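Local coordinates for protein GTP cyclohydrolase 1 type 2 homolog (Escherichia coli, Escherichia coli O157:H7, PDB 1NMO) that binds two metal ions side by side in each subunit of a toroidal hexamer and may take part in degrading radiation-damaged nucleotides, at residues Thr40-Ser45 / Gly214-Glu219; Ile61-Tyr66 / Leu106-Gln111; Pro99-Pro104 / Trp170-Gly175; Ala114-Thr119 / Ala143-Ala148; Pro126-Gly131 / Gln176-Ser181. All coordinates share one frame; numbering follows the deposited sequence.

Contact 1 (Thr40-Ser45 / Gly214-Glu219); sequences TGVTAS and GHHATE. With FE (Fe (III) ion), chain G; FE (Fe (III) ion), chain H.
Val-42 meets the short helix 215-218 with both of its methyl branches, one side chain serving two partners, His-216 and Glu-219. Its CB already lies 3.8 Å from His-216 ND1. From there CG1, carried anti to the backbone N (chi1 174°), lies 3.8 Å from Glu-219 O. The other branch comes closer: CG2 is 3.1 Å from Glu-219 O, a tight approach for a methyl group, and 3.6 Å from His-216 CE1, which it meets obliquely. The valine thus touches the backbone of Glu-219, while the carboxylate of that residue points elsewhere and bridges the two irons. OE1 binds the iron of chain G at 2.3 Å, and OE2 binds the iron of chain H while also accepting a hydrogen bond from Thr-172. The chain G iron is held by His-215 NE2 as well. Glu-194 bonds His-215 ND1 from the second shell; His-216, which binds no metal, has its NE2 bonded to Asp-242. Val-42 sits at the corner where the chain leaves strand 37-41, a strand flanked in its sheet by 59-62 and 237-240, and this buried contact joins the C-terminal end of strand 37-41 to helix 215-218 and Glu-219 just after it.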
# COMPACT_ATOMS: atom_id res chain seq x y z
N THR A 40 30.57 0.43 -19.50
CA THR A 40 29.81 -0.52 -20.25
C THR A 40 28.48 -0.76 -19.55
O THR A 40 28.34 -0.48 -18.35
CB THR A 40 30.57 -1.86 -20.34
OG1 THR A 40 30.58 -2.50 -19.05
CG2 THR A 40 32.01 -1.61 -20.83
N GLY A 41 27.49 -1.25 -20.31
CA GLY A 41 26.18 -1.53 -19.74
C GLY A 41 25.38 -2.23 -20.79
O GLY A 41 25.87 -2.34 -21.89
N VAL A 42 24.15 -2.67 -20.49
CA VAL A 42 23.34 -3.38 -21.51
C VAL A 42 22.96 -2.47 -22.75
O VAL A 42 23.07 -2.87 -23.91
CB VAL A 42 22.04 -3.88 -20.79
CG1 VAL A 42 21.05 -4.49 -21.80
CG2 VAL A 42 22.40 -4.89 -19.66
N THR A 43 22.59 -1.22 -22.47
CA THR A 43 22.07 -0.31 -23.49
C THR A 43 22.58 1.07 -23.37
O THR A 43 22.70 1.56 -22.25
CB THR A 43 20.53 -0.31 -23.36
OG1 THR A 43 20.09 -1.66 -23.57
CG2 THR A 43 19.81 0.64 -24.38
N ALA A 44 22.85 1.72 -24.50
CA ALA A 44 23.38 3.09 -24.49
C ALA A 44 22.27 4.14 -24.26
O ALA A 44 22.05 5.01 -25.09
CB ALA A 44 24.12 3.37 -25.85
N SER A 45 21.58 4.04 -23.13
CA SER A 45 20.54 4.96 -22.76
C SER A 45 21.14 6.27 -22.29
O SER A 45 22.32 6.34 -21.98
CB SER A 45 19.75 4.37 -21.58
OG SER A 45 20.71 4.16 -20.51
N GLY A 214 12.92 -11.79 -18.17
CA GLY A 214 13.27 -10.38 -18.28
C GLY A 214 14.27 -10.09 -19.37
O GLY A 214 15.27 -10.78 -19.48
N HIS A 215 14.05 -9.06 -20.18
CA HIS A 215 15.01 -8.77 -21.25
C HIS A 215 16.34 -8.25 -20.73
O HIS A 215 17.45 -8.79 -21.02
CB HIS A 215 14.47 -7.74 -22.24
CG HIS A 215 15.27 -7.67 -23.49
ND1 HIS A 215 14.72 -7.72 -24.75
CD2 HIS A 215 16.60 -7.49 -23.67
CE1 HIS A 215 15.66 -7.55 -25.67
NE2 HIS A 215 16.82 -7.41 -25.03
N HIS A 216 16.24 -7.12 -20.03
CA HIS A 216 17.45 -6.57 -19.39
C HIS A 216 18.10 -7.55 -18.37
O HIS A 216 19.36 -7.70 -18.33
CB HIS A 216 17.09 -5.32 -18.62
CG HIS A 216 18.24 -4.76 -17.86
ND1 HIS A 216 19.08 -3.78 -18.38
CD2 HIS A 216 18.67 -5.01 -16.60
CE1 HIS A 216 19.97 -3.45 -17.46
NE2 HIS A 216 19.75 -4.17 -16.37
N ALA A 217 17.27 -8.18 -17.53
CA ALA A 217 17.71 -9.13 -16.53
C ALA A 217 18.59 -10.26 -17.12
O ALA A 217 19.60 -10.64 -16.53
CB ALA A 217 16.44 -9.72 -15.81
N THR A 218 18.27 -10.74 -18.32
CA THR A 218 19.03 -11.79 -18.95
C THR A 218 20.20 -11.37 -19.84
O THR A 218 21.00 -12.26 -20.29
CB THR A 218 18.09 -12.74 -19.73
OG1 THR A 218 17.41 -12.01 -20.79
CG2 THR A 218 17.00 -13.35 -18.73
N GLU A 219 20.37 -10.05 -20.06
CA GLU A 219 21.45 -9.59 -20.94
C GLU A 219 22.45 -8.67 -20.25
O GLU A 219 22.97 -7.66 -20.83
CB GLU A 219 20.87 -8.99 -22.23
CG GLU A 219 20.10 -10.11 -22.96
CD GLU A 219 19.82 -9.77 -24.38
OE1 GLU A 219 19.81 -8.54 -24.70
OE2 GLU A 219 19.61 -10.73 -25.18
FE FE G . 18.58 -7.66 -26.42
FE FE H . 20.35 -10.15 -27.26
O HOH W 1 19.02 -11.96 -28.03

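Contact 2 (Ile61-Tyr66 / Leu106-Gln111); sequences IVHHGY and LGNNAQ. With FE (Fe (III) ion), chain G; FE (Fe (III) ion), chain H.
His-63 and Asn-108 meet in the dinuclear metal site of this NIF3-family protein, their side chains coming from opposite directions. The amide nitrogen of Asn-108 rests over one face of the imidazole, displaced toward the rim, with ND2 3.1 Å from His-63 NE2. Ring and amide planes stand 75° apart, so this is no parallel stack. Nor is it a hydrogen bond: the NE2 lone pair is given to the iron, which leaves nothing to accept the amide N-H. The iron of chain H lies at the ring edge, in its plane, 2.5 Å from His-63 NE2. Across the ring, ND1 bonds to the carbonyl of Trp-96, and these two ends together fix the rotation of the imidazole. The polar end of Asn-108 is likewise engaged: OD1 with the backbone N of Gly-222, and ND2 in a probable but suspiciously short hydrogen bond with OD1 of Asp-101, which binds the same iron. Asn-108 therefore probably acts as a second-shell residue, covering one metal ligand and bonding to another. The next residue along, His-64, serves the other metal. With CG beside its backbone N (chi1 -60°), it brings NE2 to 2.1 Å from the chain G iron. The two histidine rings also touch, His-63 CD2 lying 3.4 Å above the plane of the His-64 imidazole and offset toward its rim.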
# COMPACT_ATOMS: atom_id res chain seq x y z
N ILE A 61 30.72 0.93 -24.03
CA ILE A 61 30.49 -0.30 -24.77
C ILE A 61 29.16 -0.92 -24.28
O ILE A 61 28.89 -0.96 -23.06
CB ILE A 61 31.65 -1.29 -24.59
CG1 ILE A 61 32.98 -0.65 -25.01
CG2 ILE A 61 31.31 -2.52 -25.42
CD1 ILE A 61 34.21 -1.58 -24.97
N VAL A 62 28.32 -1.37 -25.21
CA VAL A 62 27.00 -1.87 -24.88
C VAL A 62 26.53 -3.03 -25.72
O VAL A 62 27.17 -3.35 -26.71
CB VAL A 62 25.91 -0.77 -25.10
CG1 VAL A 62 26.12 0.41 -24.17
CG2 VAL A 62 25.91 -0.33 -26.51
N HIS A 63 25.45 -3.71 -25.26
CA HIS A 63 24.87 -4.79 -26.04
C HIS A 63 23.90 -4.20 -27.07
O HIS A 63 23.79 -4.74 -28.18
CB HIS A 63 24.13 -5.75 -25.17
CG HIS A 63 23.50 -6.90 -25.91
ND1 HIS A 63 24.10 -7.53 -27.00
CD2 HIS A 63 22.32 -7.55 -25.70
CE1 HIS A 63 23.30 -8.50 -27.43
NE2 HIS A 63 22.20 -8.53 -26.66
N HIS A 64 23.20 -3.11 -26.70
CA HIS A 64 22.23 -2.40 -27.56
C HIS A 64 22.63 -0.93 -27.83
O HIS A 64 22.40 -0.01 -27.02
CB HIS A 64 20.85 -2.36 -26.92
CG HIS A 64 20.26 -3.70 -26.65
ND1 HIS A 64 20.17 -4.22 -25.37
CD2 HIS A 64 19.70 -4.62 -27.47
CE1 HIS A 64 19.57 -5.39 -25.43
NE2 HIS A 64 19.28 -5.66 -26.68
N GLY A 65 23.21 -0.68 -29.00
CA GLY A 65 23.64 0.67 -29.33
C GLY A 65 22.61 1.29 -30.22
O GLY A 65 21.42 1.13 -29.94
N TYR A 66 23.03 1.94 -31.32
CA TYR A 66 22.05 2.63 -32.19
C TYR A 66 22.02 2.15 -33.65
O TYR A 66 22.58 1.11 -34.00
CB TYR A 66 22.36 4.14 -32.20
CG TYR A 66 22.55 4.79 -30.84
CD1 TYR A 66 21.83 4.37 -29.77
CD2 TYR A 66 23.48 5.84 -30.63
CE1 TYR A 66 22.03 4.94 -28.50
CE2 TYR A 66 23.67 6.42 -29.35
CZ TYR A 66 22.93 5.93 -28.30
OH TYR A 66 23.07 6.34 -26.96
N LEU A 106 31.95 -15.78 -23.61
CA LEU A 106 31.52 -14.43 -23.15
C LEU A 106 30.05 -14.08 -23.40
O LEU A 106 29.51 -13.15 -22.79
CB LEU A 106 32.41 -13.39 -23.90
CG LEU A 106 33.78 -12.89 -23.36
CD1 LEU A 106 34.36 -13.70 -22.26
CD2 LEU A 106 34.73 -12.67 -24.51
N GLY A 107 29.44 -14.79 -24.32
CA GLY A 107 28.06 -14.50 -24.69
C GLY A 107 26.95 -14.48 -23.65
O GLY A 107 27.10 -15.16 -22.64
N ASN A 108 25.84 -13.73 -23.91
CA ASN A 108 24.72 -13.63 -22.99
C ASN A 108 24.21 -15.06 -22.78
O ASN A 108 23.91 -15.44 -21.69
CB ASN A 108 23.56 -12.79 -23.54
CG ASN A 108 23.87 -11.27 -23.66
OD1 ASN A 108 24.47 -10.63 -22.75
ND2 ASN A 108 23.42 -10.67 -24.78
N ASN A 109 24.06 -15.81 -23.85
CA ASN A 109 23.58 -17.18 -23.76
C ASN A 109 24.44 -18.08 -22.83
O ASN A 109 23.89 -18.79 -21.95
CB ASN A 109 23.52 -17.81 -25.17
CG ASN A 109 22.23 -17.46 -25.89
OD1 ASN A 109 21.25 -17.10 -25.23
ND2 ASN A 109 22.20 -17.57 -27.28
N ALA A 110 25.77 -18.03 -22.95
CA ALA A 110 26.58 -18.93 -22.15
C ALA A 110 26.67 -18.57 -20.71
O ALA A 110 26.80 -19.46 -19.87
CB ALA A 110 27.98 -19.07 -22.73
N GLN A 111 26.60 -17.25 -20.40
CA GLN A 111 26.68 -16.74 -19.04
C GLN A 111 25.39 -17.01 -18.30
O GLN A 111 25.36 -17.30 -17.07
CB GLN A 111 26.97 -15.26 -19.03
CG GLN A 111 28.19 -14.94 -19.79
CD GLN A 111 29.42 -15.17 -18.95
OE1 GLN A 111 29.37 -14.99 -17.74
NE2 GLN A 111 30.55 -15.51 -19.59
FE FE G . 18.58 -7.66 -26.42
FE FE H . 20.35 -10.15 -27.26
O HOH W 1 19.02 -11.96 -28.03

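Contact 3 (Pro99-Pro104 / Trp170-Gly175); sequences PLDAHP and WCTGGG. With FE (Fe (III) ion), chain H.
The dinuclear iron site is lined in part by Asp-101, near the end of helix 98-102, and by Thr-172, in the loop after strand 165-170. Asp-101 binds the iron of chain H through OD2 at 2.4 Å, with OD1 at a longer 2.7 Å. Thr-172 crosses this carboxylate obliquely, and its OG1 comes within 3.4 Å of Asp-101 OD1, but the angle is too poor for a hydrogen bond. Both have other partners. OD1 probably accepts from Asn-108 ND2, at a distance too short to be trusted in detail, and the threonine hydroxyl, placed between its backbone N and carbonyl carbon (chi1 68°), bonds to OE2 of Glu-219, which binds the same iron. The loop makes a further link through its backbone: water 1, 2.4 Å from the chain H iron, donates to Thr-172 O at 2.9 Å. His-63 and Glu-219 complete the protein ligands of this metal. Thr-172 is thus a second-shell residue twice over, bonding to a bridging carboxylate with its side chain and to a metal-bound water with its carbonyl. Because that water both touches iron and donates to a carbonyl, its O-H bonds would be expected to be polarised and its orientation partly fixed.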
# COMPACT_ATOMS: atom_id res chain seq x y z
N PRO A 99 26.85 -10.95 -31.94
CA PRO A 99 28.09 -11.61 -31.49
C PRO A 99 28.16 -11.70 -29.98
O PRO A 99 28.71 -12.69 -29.41
CB PRO A 99 29.20 -10.73 -32.10
CG PRO A 99 28.53 -10.20 -33.38
CD PRO A 99 27.14 -9.83 -32.84
N LEU A 100 27.60 -10.71 -29.29
CA LEU A 100 27.68 -10.75 -27.80
C LEU A 100 26.60 -11.67 -27.19
O LEU A 100 26.59 -11.93 -26.00
CB LEU A 100 27.64 -9.32 -27.22
CG LEU A 100 28.11 -9.15 -25.75
CD1 LEU A 100 29.52 -9.70 -25.54
CD2 LEU A 100 28.22 -7.63 -25.54
N ASP A 101 25.68 -12.16 -28.01
CA ASP A 101 24.71 -13.15 -27.54
C ASP A 101 25.32 -14.55 -27.74
O ASP A 101 25.36 -15.37 -26.83
CB ASP A 101 23.37 -13.08 -28.33
CG ASP A 101 22.52 -11.92 -27.90
OD1 ASP A 101 22.41 -11.75 -26.66
OD2 ASP A 101 22.00 -11.15 -28.75
N ALA A 102 25.82 -14.79 -28.97
CA ALA A 102 26.39 -16.09 -29.36
C ALA A 102 27.76 -16.54 -28.83
O ALA A 102 27.95 -17.71 -28.59
CB ALA A 102 26.36 -16.21 -30.88
N HIS A 103 28.73 -15.67 -28.60
CA HIS A 103 30.04 -16.21 -28.13
C HIS A 103 29.98 -17.34 -27.05
O HIS A 103 29.50 -17.15 -25.94
CB HIS A 103 30.93 -15.05 -27.66
CG HIS A 103 32.38 -15.39 -27.63
ND1 HIS A 103 33.07 -15.67 -26.46
CD2 HIS A 103 33.24 -15.66 -28.65
CE1 HIS A 103 34.28 -16.11 -26.75
NE2 HIS A 103 34.41 -16.11 -28.08
N PRO A 104 30.59 -18.51 -27.33
CA PRO A 104 30.51 -19.58 -26.32
C PRO A 104 31.10 -19.32 -24.92
O PRO A 104 30.82 -20.03 -23.94
CB PRO A 104 31.21 -20.75 -27.00
CG PRO A 104 31.29 -20.39 -28.51
CD PRO A 104 31.53 -18.86 -28.41
N TRP A 170 17.29 -22.11 -24.34
CA TRP A 170 17.04 -20.76 -23.91
C TRP A 170 17.57 -19.82 -24.94
O TRP A 170 18.34 -20.25 -25.80
CB TRP A 170 17.77 -20.52 -22.60
CG TRP A 170 19.29 -20.65 -22.65
CD1 TRP A 170 20.19 -19.66 -22.84
CD2 TRP A 170 20.06 -21.87 -22.53
NE1 TRP A 170 21.48 -20.17 -22.86
CE2 TRP A 170 21.43 -21.52 -22.66
CE3 TRP A 170 19.72 -23.24 -22.32
CZ2 TRP A 170 22.46 -22.48 -22.59
CZ3 TRP A 170 20.75 -24.21 -22.25
CH2 TRP A 170 22.09 -23.82 -22.39
N CYS A 171 17.15 -18.56 -24.87
CA CYS A 171 17.69 -17.53 -25.77
C CYS A 171 17.52 -16.29 -24.93
O CYS A 171 16.41 -16.04 -24.55
CB CYS A 171 16.90 -17.37 -27.08
SG CYS A 171 17.67 -16.06 -28.14
N THR A 172 18.57 -15.53 -24.60
CA THR A 172 18.35 -14.36 -23.80
C THR A 172 17.61 -13.20 -24.60
O THR A 172 17.57 -13.19 -25.82
CB THR A 172 19.67 -13.76 -23.29
OG1 THR A 172 20.37 -13.24 -24.43
CG2 THR A 172 20.52 -14.79 -22.46
N GLY A 173 16.98 -12.25 -23.91
CA GLY A 173 16.38 -11.15 -24.64
C GLY A 173 15.03 -11.42 -25.22
O GLY A 173 14.20 -12.08 -24.58
N GLY A 174 14.78 -10.91 -26.41
CA GLY A 174 13.47 -11.18 -27.01
C GLY A 174 13.51 -12.46 -27.84
O GLY A 174 13.29 -12.40 -29.05
N GLY A 175 13.83 -13.61 -27.20
CA GLY A 175 13.88 -14.87 -27.92
C GLY A 175 12.62 -15.71 -27.85
O GLY A 175 12.64 -16.87 -28.23
FE FE H . 20.35 -10.15 -27.26
O HOH W 1 19.02 -11.96 -28.03

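Contact 4 (Ala114-Thr119 / Ala143-Ala148); sequences ALLGIT and ASWIEA
Leu-115 and Leu-116, in the last turn of helix 108-116, meet Trp-145 and Ile-146 on helix 139-150 where the first helix ends in a Schellman motif. Leu-115 is marginal: its carbonyl lies obliquely to the indole, 4.4 Å from O to Trp-145 CZ2, and makes a weak hydrogen bond with Arg-149. Leu-116 carries the contact. Its CG stands beside the backbone N (chi1 -53°), and the next torsion then sets the CD2 methyl against the second helix, 4.2 Å from Ile-146 CA and 4.3 Å from Ile-146 CG1. Nearer the backbone, Leu-116 CB is 4.0 Å from Trp-145 NE1. Gly-117 then takes positive phi and turns its backbone N back to Ala-114 O, closing the helix, while its own carbonyl is bonded to Thr-134 on strand 128-137. With Ile-118 the chain enters strand 118-123 and leaves helix 139-150, its side chain packing on Leu-133 instead. The contact is therefore a helix end fastened to a neighbouring helix, partly buried, with the tryptophan on the exposed side and Leu-116 and Ile-146 inside. The polar link is the indole N-H: Trp-145 NE1 donates to Leu-116 O at 3.1 Å in a nearly straight bond (163°), the oxygen close to the indole plane but the donor lifted 40° out of the carbonyl plane.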
# COMPACT_ATOMS: atom_id res chain seq x y z
N ALA A 114 25.70 -20.46 -17.19
CA ALA A 114 26.60 -20.57 -16.02
C ALA A 114 25.87 -20.06 -14.81
O ALA A 114 25.86 -20.70 -13.74
CB ALA A 114 27.88 -19.74 -16.25
N LEU A 115 25.26 -18.89 -14.96
CA LEU A 115 24.54 -18.34 -13.80
C LEU A 115 23.43 -19.28 -13.26
O LEU A 115 23.15 -19.27 -12.06
CB LEU A 115 23.91 -17.01 -14.18
CG LEU A 115 23.31 -16.29 -12.97
CD1 LEU A 115 24.32 -16.16 -11.85
CD2 LEU A 115 22.90 -14.86 -13.39
N LEU A 116 22.77 -20.03 -14.14
CA LEU A 116 21.67 -20.86 -13.68
C LEU A 116 22.09 -22.27 -13.49
O LEU A 116 21.28 -23.15 -13.19
CB LEU A 116 20.49 -20.81 -14.62
CG LEU A 116 20.01 -19.39 -14.94
CD1 LEU A 116 19.03 -19.53 -16.06
CD2 LEU A 116 19.36 -18.74 -13.76
N GLY A 117 23.38 -22.52 -13.64
CA GLY A 117 23.84 -23.88 -13.39
C GLY A 117 23.39 -24.86 -14.41
O GLY A 117 22.98 -25.97 -14.09
N ILE A 118 23.46 -24.49 -15.67
CA ILE A 118 23.06 -25.41 -16.73
C ILE A 118 24.26 -25.81 -17.55
O ILE A 118 25.05 -24.99 -18.01
CB ILE A 118 22.06 -24.76 -17.71
CG1 ILE A 118 20.86 -24.15 -16.91
CG2 ILE A 118 21.57 -25.82 -18.80
CD1 ILE A 118 19.74 -23.53 -17.86
N THR A 119 24.40 -27.10 -17.77
CA THR A 119 25.52 -27.59 -18.57
C THR A 119 25.12 -27.49 -20.03
O THR A 119 24.18 -28.14 -20.46
CB THR A 119 25.79 -29.11 -18.21
OG1 THR A 119 25.90 -29.25 -16.78
CG2 THR A 119 27.07 -29.61 -18.89
N ALA A 143 11.53 -21.65 -11.05
CA ALA A 143 11.10 -20.24 -11.05
C ALA A 143 11.73 -19.50 -9.94
O ALA A 143 12.29 -18.41 -10.11
CB ALA A 143 9.62 -20.15 -10.90
N SER A 144 11.66 -20.09 -8.76
CA SER A 144 12.29 -19.45 -7.61
C SER A 144 13.77 -19.30 -7.74
O SER A 144 14.34 -18.34 -7.26
CB SER A 144 12.05 -20.24 -6.33
OG SER A 144 10.77 -19.86 -5.91
N TRP A 145 14.40 -20.28 -8.37
CA TRP A 145 15.84 -20.27 -8.58
C TRP A 145 16.27 -19.12 -9.54
O TRP A 145 17.24 -18.34 -9.31
CB TRP A 145 16.18 -21.61 -9.21
CG TRP A 145 17.56 -21.71 -9.72
CD1 TRP A 145 17.96 -21.94 -10.99
CD2 TRP A 145 18.73 -21.72 -8.91
NE1 TRP A 145 19.35 -22.12 -11.04
CE2 TRP A 145 19.83 -21.99 -9.77
CE3 TRP A 145 18.95 -21.54 -7.53
CZ2 TRP A 145 21.13 -22.06 -9.30
CZ3 TRP A 145 20.25 -21.63 -7.06
CH2 TRP A 145 21.33 -21.89 -7.95
N ILE A 146 15.57 -19.05 -10.66
CA ILE A 146 15.83 -18.02 -11.66
C ILE A 146 15.71 -16.64 -10.97
O ILE A 146 16.58 -15.74 -11.15
CB ILE A 146 14.82 -18.21 -12.84
CG1 ILE A 146 15.16 -19.54 -13.54
CG2 ILE A 146 14.87 -17.07 -13.84
CD1 ILE A 146 14.41 -19.85 -14.88
N GLU A 147 14.69 -16.49 -10.14
CA GLU A 147 14.47 -15.20 -9.46
C GLU A 147 15.56 -14.83 -8.45
O GLU A 147 15.90 -13.63 -8.30
CB GLU A 147 13.09 -15.19 -8.78
CG GLU A 147 12.93 -14.15 -7.65
CD GLU A 147 11.46 -14.12 -7.09
OE1 GLU A 147 10.65 -15.02 -7.42
OE2 GLU A 147 11.10 -13.22 -6.32
N ALA A 148 16.11 -15.82 -7.75
CA ALA A 148 17.18 -15.56 -6.75
C ALA A 148 18.47 -15.28 -7.53
O ALA A 148 19.27 -14.44 -7.14
CB ALA A 148 17.36 -16.79 -5.87

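Contact 5 (Pro126-Gly131 / Gln176-Ser181); sequences PLVPWG and QSFIDS
Val-128 presses one methyl onto the ring of Phe-178, and this CH-pi contact is the compact heart of the meeting between strand 128-137 and the turn that leads into helix 179-185. The CG2 carbon stands 3.8 Å from the Phe-178 ring centroid, only 16° from the ring normal. It is displaced toward the CB side of the ring, where Phe-178 CG is its closest atom at 3.7 Å. The valine places CG1 anti to its backbone N (chi1 -167°), which leaves CG2 beside that N and directed at the aromatic face. Phe-178 answers with CG beside its own backbone N (chi1 -77°), its side chain reaching toward the strand and crossing the valine obliquely. Phe-190 of strand 189-192 also packs on the phenylalanine, and Val-128 is buried.

The other part is looser. Leu-127 meets the ring through CB alone, 4.5 Å from Phe-178 CE2 and oblique to the ring, and both residues remain partly exposed. Ser-181 bonds through its hydroxyl to Glu-125, just before the strand segment. The contact is wholly apolar between its two segments. Strand 165-170, helix 179-185 and strand 189-192 form a beta-alpha-beta crossover between parallel neighbours of the six-stranded mixed sheet, and Phe-178 lies at the entry to its helix, against the start of strand 128-137.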
# COMPACT_ATOMS: atom_id res chain seq x y z
N PRO A 126 21.23 -21.36 -34.28
CA PRO A 126 22.23 -20.36 -33.93
C PRO A 126 22.10 -19.60 -32.55
O PRO A 126 23.07 -19.54 -31.70
CB PRO A 126 22.18 -19.43 -35.18
CG PRO A 126 22.10 -20.42 -36.31
CD PRO A 126 20.91 -21.30 -35.72
N LEU A 127 20.96 -18.99 -32.27
CA LEU A 127 20.97 -18.31 -30.97
C LEU A 127 20.23 -19.06 -29.88
O LEU A 127 19.76 -18.43 -28.90
CB LEU A 127 20.29 -16.97 -31.14
CG LEU A 127 21.03 -16.03 -32.12
CD1 LEU A 127 20.04 -15.00 -32.67
CD2 LEU A 127 22.23 -15.32 -31.34
N VAL A 128 20.13 -20.39 -30.04
CA VAL A 128 19.37 -21.21 -29.14
C VAL A 128 20.08 -22.44 -28.66
O VAL A 128 19.91 -23.49 -29.24
CB VAL A 128 18.08 -21.70 -29.84
CG1 VAL A 128 17.14 -22.27 -28.84
CG2 VAL A 128 17.42 -20.56 -30.52
N PRO A 129 20.87 -22.35 -27.59
CA PRO A 129 21.59 -23.51 -27.05
C PRO A 129 20.66 -24.35 -26.26
O PRO A 129 19.54 -23.89 -25.95
CB PRO A 129 22.65 -22.87 -26.17
CG PRO A 129 21.96 -21.59 -25.74
CD PRO A 129 21.40 -21.09 -27.04
N TRP A 130 21.05 -25.61 -25.99
CA TRP A 130 20.21 -26.44 -25.13
C TRP A 130 21.15 -27.18 -24.18
O TRP A 130 22.35 -27.21 -24.40
CB TRP A 130 19.37 -27.48 -25.90
CG TRP A 130 20.19 -28.64 -26.52
CD1 TRP A 130 20.71 -28.69 -27.79
CD2 TRP A 130 20.54 -29.89 -25.89
NE1 TRP A 130 21.35 -29.89 -28.00
CE2 TRP A 130 21.26 -30.65 -26.86
CE3 TRP A 130 20.31 -30.46 -24.62
CZ2 TRP A 130 21.74 -31.95 -26.59
CZ3 TRP A 130 20.81 -31.81 -24.35
CH2 TRP A 130 21.50 -32.51 -25.34
N GLY A 131 20.62 -27.72 -23.11
CA GLY A 131 21.45 -28.49 -22.20
C GLY A 131 20.60 -28.98 -21.03
O GLY A 131 19.36 -29.07 -21.16
N GLN A 176 11.50 -15.14 -27.41
CA GLN A 176 10.27 -15.92 -27.25
C GLN A 176 9.85 -16.64 -28.49
O GLN A 176 9.11 -17.62 -28.41
CB GLN A 176 9.01 -15.06 -26.99
CG GLN A 176 9.03 -13.75 -26.27
CD GLN A 176 9.59 -12.56 -27.04
OE1 GLN A 176 10.81 -12.48 -27.17
NE2 GLN A 176 8.72 -11.61 -27.50
N SER A 177 10.19 -16.11 -29.66
CA SER A 177 9.64 -16.75 -30.85
C SER A 177 10.33 -18.08 -31.16
O SER A 177 9.90 -18.83 -32.06
CB SER A 177 9.68 -15.77 -32.04
OG SER A 177 11.01 -15.54 -32.45
N PHE A 178 11.36 -18.41 -30.36
CA PHE A 178 12.12 -19.63 -30.60
C PHE A 178 11.51 -20.76 -29.81
O PHE A 178 11.99 -21.89 -29.84
CB PHE A 178 13.57 -19.43 -30.17
CG PHE A 178 14.38 -18.63 -31.15
CD1 PHE A 178 14.53 -19.09 -32.48
CD2 PHE A 178 15.04 -17.46 -30.75
CE1 PHE A 178 15.33 -18.40 -33.38
CE2 PHE A 178 15.85 -16.75 -31.64
CZ PHE A 178 16.01 -17.18 -32.94
N ILE A 179 10.46 -20.47 -29.06
CA ILE A 179 9.89 -21.53 -28.31
C ILE A 179 9.39 -22.76 -29.09
O ILE A 179 9.51 -23.91 -28.61
CB ILE A 179 8.76 -21.01 -27.41
CG1 ILE A 179 8.29 -22.16 -26.50
CG2 ILE A 179 7.57 -20.45 -28.25
CD1 ILE A 179 7.38 -21.69 -25.25
N ASP A 180 8.84 -22.55 -30.29
CA ASP A 180 8.30 -23.71 -31.00
C ASP A 180 9.43 -24.58 -31.50
O ASP A 180 9.38 -25.82 -31.36
CB ASP A 180 7.46 -23.30 -32.17
CG ASP A 180 6.14 -22.68 -31.76
OD1 ASP A 180 5.66 -22.88 -30.61
OD2 ASP A 180 5.60 -21.98 -32.66
N SER A 181 10.46 -23.95 -32.06
CA SER A 181 11.53 -24.76 -32.53
C SER A 181 12.17 -25.52 -31.33
O SER A 181 12.67 -26.63 -31.51
CB SER A 181 12.52 -23.89 -33.28
OG SER A 181 13.69 -23.85 -32.52

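Contacts 1, 2 and 3 cluster at the two irons, with centres 8 to 12 Å apart, and all three include water 1. Contacts 1 and 2 start from neighbouring strands, 37-41 and 59-62, of the five-stranded sheet. Contacts 4 and 5, with centres about 17 Å apart, belong to the six-stranded sheet and its helices, where strands 118-123 and 128-137 are neighbours. Helix 108-116 serves both contact 2 and contact 4. Along the chain contact 1 encloses all the others, contact 3 encloses contact 4, and contact 5 crosses both 3 and 4. Distant parts of the sequence thus converge on one metal centre between the two sheets.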